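Local coordinates for Fe(2+) transporter FeoB (Escherichia coli, PDB 3I8S), which drives GTP-dependent uptake of ferrous iron across the inner membrane, its cytosolic domain binding guanine nucleotide and probably coupling that binding to channel opening, at residues M237-P240 with A241-I244; G205-L209 with E210-Y214. One frame throughout, in Å; residues are numbered along the deposited sequence.

Contact 1: M237-P240 with A241-I244; sequences MDDP and ALHI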
loop_
_atom_site.group_PDB
_atom_site.type_symbol
_atom_site.label_atom_id
_atom_site.label_comp_id
_atom_site.label_asym_id
_atom_site.label_seq_id
_atom_site.Cartn_x
_atom_site.Cartn_y
_atom_site.Cartn_z
ATOM N N MET A 237 -25.562 9.666 8.856
ATOM C CA MET A 237 -24.477 10.209 9.673
ATOM C C MET A 237 -24.014 11.584 9.204
ATOM O O MET A 237 -24.273 11.966 8.060
ATOM C CB MET A 237 -23.290 9.235 9.636
ATOM C CG MET A 237 -22.721 9.061 8.283
ATOM S SD MET A 237 -21.481 7.755 8.161
ATOM C CE MET A 237 -22.480 6.306 8.199
ATOM N N ASP A 238 -23.297 12.282 10.089
ATOM C CA ASP A 238 -22.606 13.529 9.762
ATOM C C ASP A 238 -21.352 13.200 8.939
ATOM O O ASP A 238 -20.527 12.382 9.357
ATOM C CB ASP A 238 -22.191 14.301 11.038
ATOM C CG ASP A 238 -23.384 14.886 11.829
ATOM O OD1 ASP A 238 -24.414 15.298 11.233
ATOM O OD2 ASP A 238 -23.265 14.993 13.079
ATOM N N ASP A 239 -21.222 13.810 7.766
ATOM C CA ASP A 239 -20.006 13.702 6.938
ATOM C C ASP A 239 -19.465 12.265 6.763
ATOM O O ASP A 239 -18.385 11.887 7.289
ATOM C CB ASP A 239 -18.899 14.620 7.466
ATOM C CG ASP A 239 -17.803 14.871 6.415
ATOM O OD1 ASP A 239 -17.816 14.214 5.315
ATOM O OD2 ASP A 239 -16.931 15.748 6.695
ATOM N N PRO A 240 -20.187 11.461 5.987
ATOM C CA PRO A 240 -19.710 10.086 5.796
ATOM C C PRO A 240 -18.282 10.008 5.254
ATOM O O PRO A 240 -17.533 9.138 5.655
ATOM C CB PRO A 240 -20.744 9.456 4.843
ATOM C CG PRO A 240 -21.816 10.435 4.657
ATOM C CD PRO A 240 -21.430 11.759 5.262
ATOM N N ALA A 241 -17.889 10.931 4.377
ATOM C CA ALA A 241 -16.549 10.868 3.749
ATOM C C ALA A 241 -15.467 11.033 4.799
ATOM O O ALA A 241 -14.439 10.371 4.758
ATOM C CB ALA A 241 -16.402 11.932 2.647
ATOM N N LEU A 242 -15.742 11.881 5.780
ATOM C CA LEU A 242 -14.833 12.094 6.888
ATOM C C LEU A 242 -14.801 10.897 7.832
ATOM O O LEU A 242 -13.760 10.626 8.449
ATOM C CB LEU A 242 -15.261 13.325 7.656
ATOM C CG LEU A 242 -14.405 13.892 8.783
ATOM C CD1 LEU A 242 -12.937 13.826 8.438
ATOM C CD2 LEU A 242 -14.841 15.334 9.083
ATOM N N HIS A 243 -15.929 10.190 7.972
ATOM C CA HIS A 243 -15.917 8.951 8.774
ATOM C C HIS A 243 -14.999 7.877 8.191
ATOM O O HIS A 243 -14.379 7.112 8.939
ATOM C CB HIS A 243 -17.318 8.362 8.933
ATOM C CG HIS A 243 -18.169 9.081 9.929
ATOM N ND1 HIS A 243 -18.308 8.663 11.237
ATOM C CD2 HIS A 243 -18.940 10.181 9.803
ATOM C CE1 HIS A 243 -19.134 9.476 11.871
ATOM N NE2 HIS A 243 -19.525 10.413 11.023
ATOM N N ILE A 244 -14.951 7.783 6.866
ATOM C CA ILE A 244 -14.038 6.855 6.164
ATOM C C ILE A 244 -12.613 7.213 6.551
ATOM O O ILE A 244 -11.879 6.380 7.050
ATOM C CB ILE A 244 -14.219 6.887 4.631
ATOM C CG1 ILE A 244 -15.612 6.429 4.227
ATOM C CG2 ILE A 244 -13.181 5.973 3.912
ATOM C CD1 ILE A 244 -15.944 6.669 2.712
HETATM O O HOH W 1 -22.141 11.462 12.576
#
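The backbone folds over Asp239 into the first turn of helix 240-259: Asp239 O takes His243 N at 3.1 Å, and Pro240 O takes Ile244 N at 3.2 Å. Asp239 also reaches forward with its carboxylate. With CG anti to the backbone N (chi1 -162°), OD1 accepts from Leu242 N at 3.2 Å, the N-H meeting it from above the carboxylate plane rather than within it. OD2 turns to the aliphatic part of the same leucine and lies 3.1 Å from Leu242 CB, with CD2 close by. This is an N-cap, set where the chain leaves helix 226-236 and enters the next helix of the FeoB cytosolic helical domain; Pro240 follows the cap as the first helical residue, its ring packed on Leu233 and Arg234. On another side of the turn, Met237 lays its thioether over one face of the His243 ring, SD standing 4.2 Å from the ring centroid and offset toward the rim. A water 2.9 Å from Asp238 N accepts its hydrogen and also bonds His243 NE2 at 3.2 Å. Cutting His243 back to an alanine would probably leave the Met237 sulfur without its aromatic face and the water without its link to the helix. Leu181 of helix 179-191 touches Pro240, His243 and Ile244.

Contact 2: G205-L209 with E210-Y214; sequences GLQML and EGDIY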
loop_
_atom_site.group_PDB
_atom_site.type_symbol
_atom_site.label_atom_id
_atom_site.label_comp_id
_atom_site.label_asym_id
_atom_site.label_seq_id
_atom_site.Cartn_x
_atom_site.Cartn_y
_atom_site.Cartn_z
ATOM N N GLY A 205 -15.509 0.711 -3.872
ATOM C CA GLY A 205 -16.750 1.243 -3.317
ATOM C C GLY A 205 -16.513 2.314 -2.276
ATOM O O GLY A 205 -17.140 3.397 -2.317
ATOM N N LEU A 206 -15.621 2.012 -1.329
ATOM C CA LEU A 206 -15.299 2.948 -0.238
ATOM C C LEU A 206 -14.584 4.190 -0.780
ATOM O O LEU A 206 -14.874 5.306 -0.367
ATOM C CB LEU A 206 -14.439 2.256 0.818
ATOM C CG LEU A 206 -15.120 1.565 1.991
ATOM C CD1 LEU A 206 -14.072 1.198 3.035
ATOM C CD2 LEU A 206 -16.227 2.444 2.619
ATOM N N GLN A 207 -13.685 4.008 -1.763
ATOM C CA GLN A 207 -13.018 5.144 -2.371
ATOM C C GLN A 207 -14.023 6.068 -3.039
ATOM O O GLN A 207 -13.898 7.300 -2.953
ATOM C CB GLN A 207 -11.952 4.689 -3.371
ATOM C CG GLN A 207 -10.828 3.954 -2.703
ATOM C CD GLN A 207 -10.027 4.883 -1.849
ATOM O OE1 GLN A 207 -9.927 4.711 -0.652
ATOM N NE2 GLN A 207 -9.441 5.909 -2.489
ATOM N N MET A 208 -15.030 5.495 -3.693
ATOM C CA MET A 208 -16.021 6.318 -4.391
ATOM C C MET A 208 -16.872 7.111 -3.380
ATOM O O MET A 208 -17.190 8.284 -3.594
ATOM C CB MET A 208 -16.938 5.444 -5.251
ATOM C CG MET A 208 -16.289 4.767 -6.460
ATOM S SD MET A 208 -17.458 3.599 -7.208
ATOM C CE MET A 208 -18.659 4.743 -7.827
ATOM N N LEU A 209 -17.245 6.461 -2.302
ATOM C CA LEU A 209 -17.988 7.132 -1.219
ATOM C C LEU A 209 -17.165 8.262 -0.564
ATOM O O LEU A 209 -17.721 9.266 -0.138
ATOM C CB LEU A 209 -18.397 6.119 -0.151
ATOM C CG LEU A 209 -19.362 5.015 -0.614
ATOM C CD1 LEU A 209 -19.485 3.878 0.421
ATOM C CD2 LEU A 209 -20.719 5.619 -0.938
ATOM N N GLU A 210 -15.854 8.078 -0.478
ATOM C CA GLU A 210 -14.959 9.108 0.012
ATOM C C GLU A 210 -14.840 10.303 -0.949
ATOM O O GLU A 210 -14.410 11.376 -0.537
ATOM C CB GLU A 210 -13.583 8.505 0.372
ATOM C CG GLU A 210 -12.767 9.435 1.239
ATOM C CD GLU A 210 -11.392 8.900 1.574
ATOM O OE1 GLU A 210 -10.847 8.084 0.778
ATOM O OE2 GLU A 210 -10.871 9.311 2.659
ATOM N N GLY A 211 -15.255 10.123 -2.212
ATOM C CA GLY A 211 -15.190 11.140 -3.255
ATOM C C GLY A 211 -14.045 10.996 -4.244
ATOM O O GLY A 211 -13.737 11.938 -4.956
ATOM N N ASP A 212 -13.390 9.840 -4.277
ATOM C CA ASP A 212 -12.281 9.601 -5.212
ATOM C C ASP A 212 -12.852 9.487 -6.631
ATOM O O ASP A 212 -13.584 8.559 -6.926
ATOM C CB ASP A 212 -11.568 8.314 -4.810
ATOM C CG ASP A 212 -10.362 7.987 -5.649
ATOM O OD1 ASP A 212 -10.384 8.151 -6.867
ATOM O OD2 ASP A 212 -9.397 7.439 -5.062
ATOM N N ILE A 213 -12.495 10.407 -7.493
ATOM C CA ILE A 213 -13.074 10.451 -8.854
ATOM C C ILE A 213 -12.569 9.334 -9.755
ATOM O O ILE A 213 -13.343 8.762 -10.553
ATOM C CB ILE A 213 -12.857 11.813 -9.541
ATOM C CG1 ILE A 213 -13.265 12.975 -8.621
ATOM C CG2 ILE A 213 -13.662 11.886 -10.844
ATOM C CD1 ILE A 213 -14.680 12.918 -8.160
ATOM N N TYR A 214 -11.277 9.049 -9.656
ATOM C CA TYR A 214 -10.624 8.026 -10.489
ATOM C C TYR A 214 -11.180 6.611 -10.261
ATOM O O TYR A 214 -11.388 5.863 -11.209
ATOM C CB TYR A 214 -9.118 8.037 -10.238
ATOM C CG TYR A 214 -8.278 7.221 -11.203
ATOM C CD1 TYR A 214 -8.523 7.227 -12.556
ATOM C CD2 TYR A 214 -7.208 6.481 -10.749
ATOM C CE1 TYR A 214 -7.741 6.503 -13.435
ATOM C CE2 TYR A 214 -6.431 5.756 -11.614
ATOM C CZ TYR A 214 -6.710 5.751 -12.952
ATOM O OH TYR A 214 -5.920 5.052 -13.845
HETATM O O HOH W 2 -16.289 9.369 -6.038
#
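The amide of Gln207 is turned steeply against the carboxylates of both Asp212 and Glu210, and it stacks on neither: it bonds the first and has the second alongside. Gln207 NE2 gives a hydrogen to Asp212 OD2 at 3.0 Å; the oxygen lies nearly in the amide plane, while the donor comes in on its anti side, 21° out of the carboxylate plane. The two planes stand 77° apart. Glu210 only runs beside Gln207, its carboxylate almost perpendicular to the amide, and the two OE1 oxygens are 3.8 Å apart. Arg248 probably eases the closeness of these two acceptors, with a salt bridge to Glu210 OE1 and a hydrogen bond to Gln207 OE1. A bend at chi2 (-69°) carries the glutamine amide across to Asp212, whose OD2 also accepts from Thr65 N. Behind the side chains helix 198-210 ends in a Schellman motif: Asp212 N reaches back to Gln207 O at 2.9 Å and Gly211 N to Met208 O at 3.0 Å. Gly211 has positive phi, where a CB would jam against the preceding carbonyl oxygen. One water donates to both Met208 O and Asp212 O, bridging the turn. Asp212 then serves as N-cap of helix 213-218, so a single short turn closes one helix and starts the next. Leu209 packs between helices 179-191 and 226-236, Leu206 lies on the former, and Gln207 reaches Gln107 of helix 98-111, joining this corner of the helical domain to the G domain.

How the contacts relate
Both contacts are helix-end turns in the cytosolic helical domain, with centres about 12 Å apart. Contact 2 closes helix 198-210 and is largely buried; contact 1 opens helix 240-259 and sits farther out, its acidic loop mostly at the surface. Their chemistry follows: 205-214 has a network of amide, carboxylates and arginine facing the G domain, whereas 237-244 relies on a capping aspartate, a water and a sulfur-aromatic contact. Helix 240-259 serves both, since Arg248 binds side chains of contact 2. They also touch directly: the side chains of Ile244 and Ala241 pack on the last turn of helix 198-210, backbone atoms included, with Ile244 CD1 3.5 Å from Glu210 N.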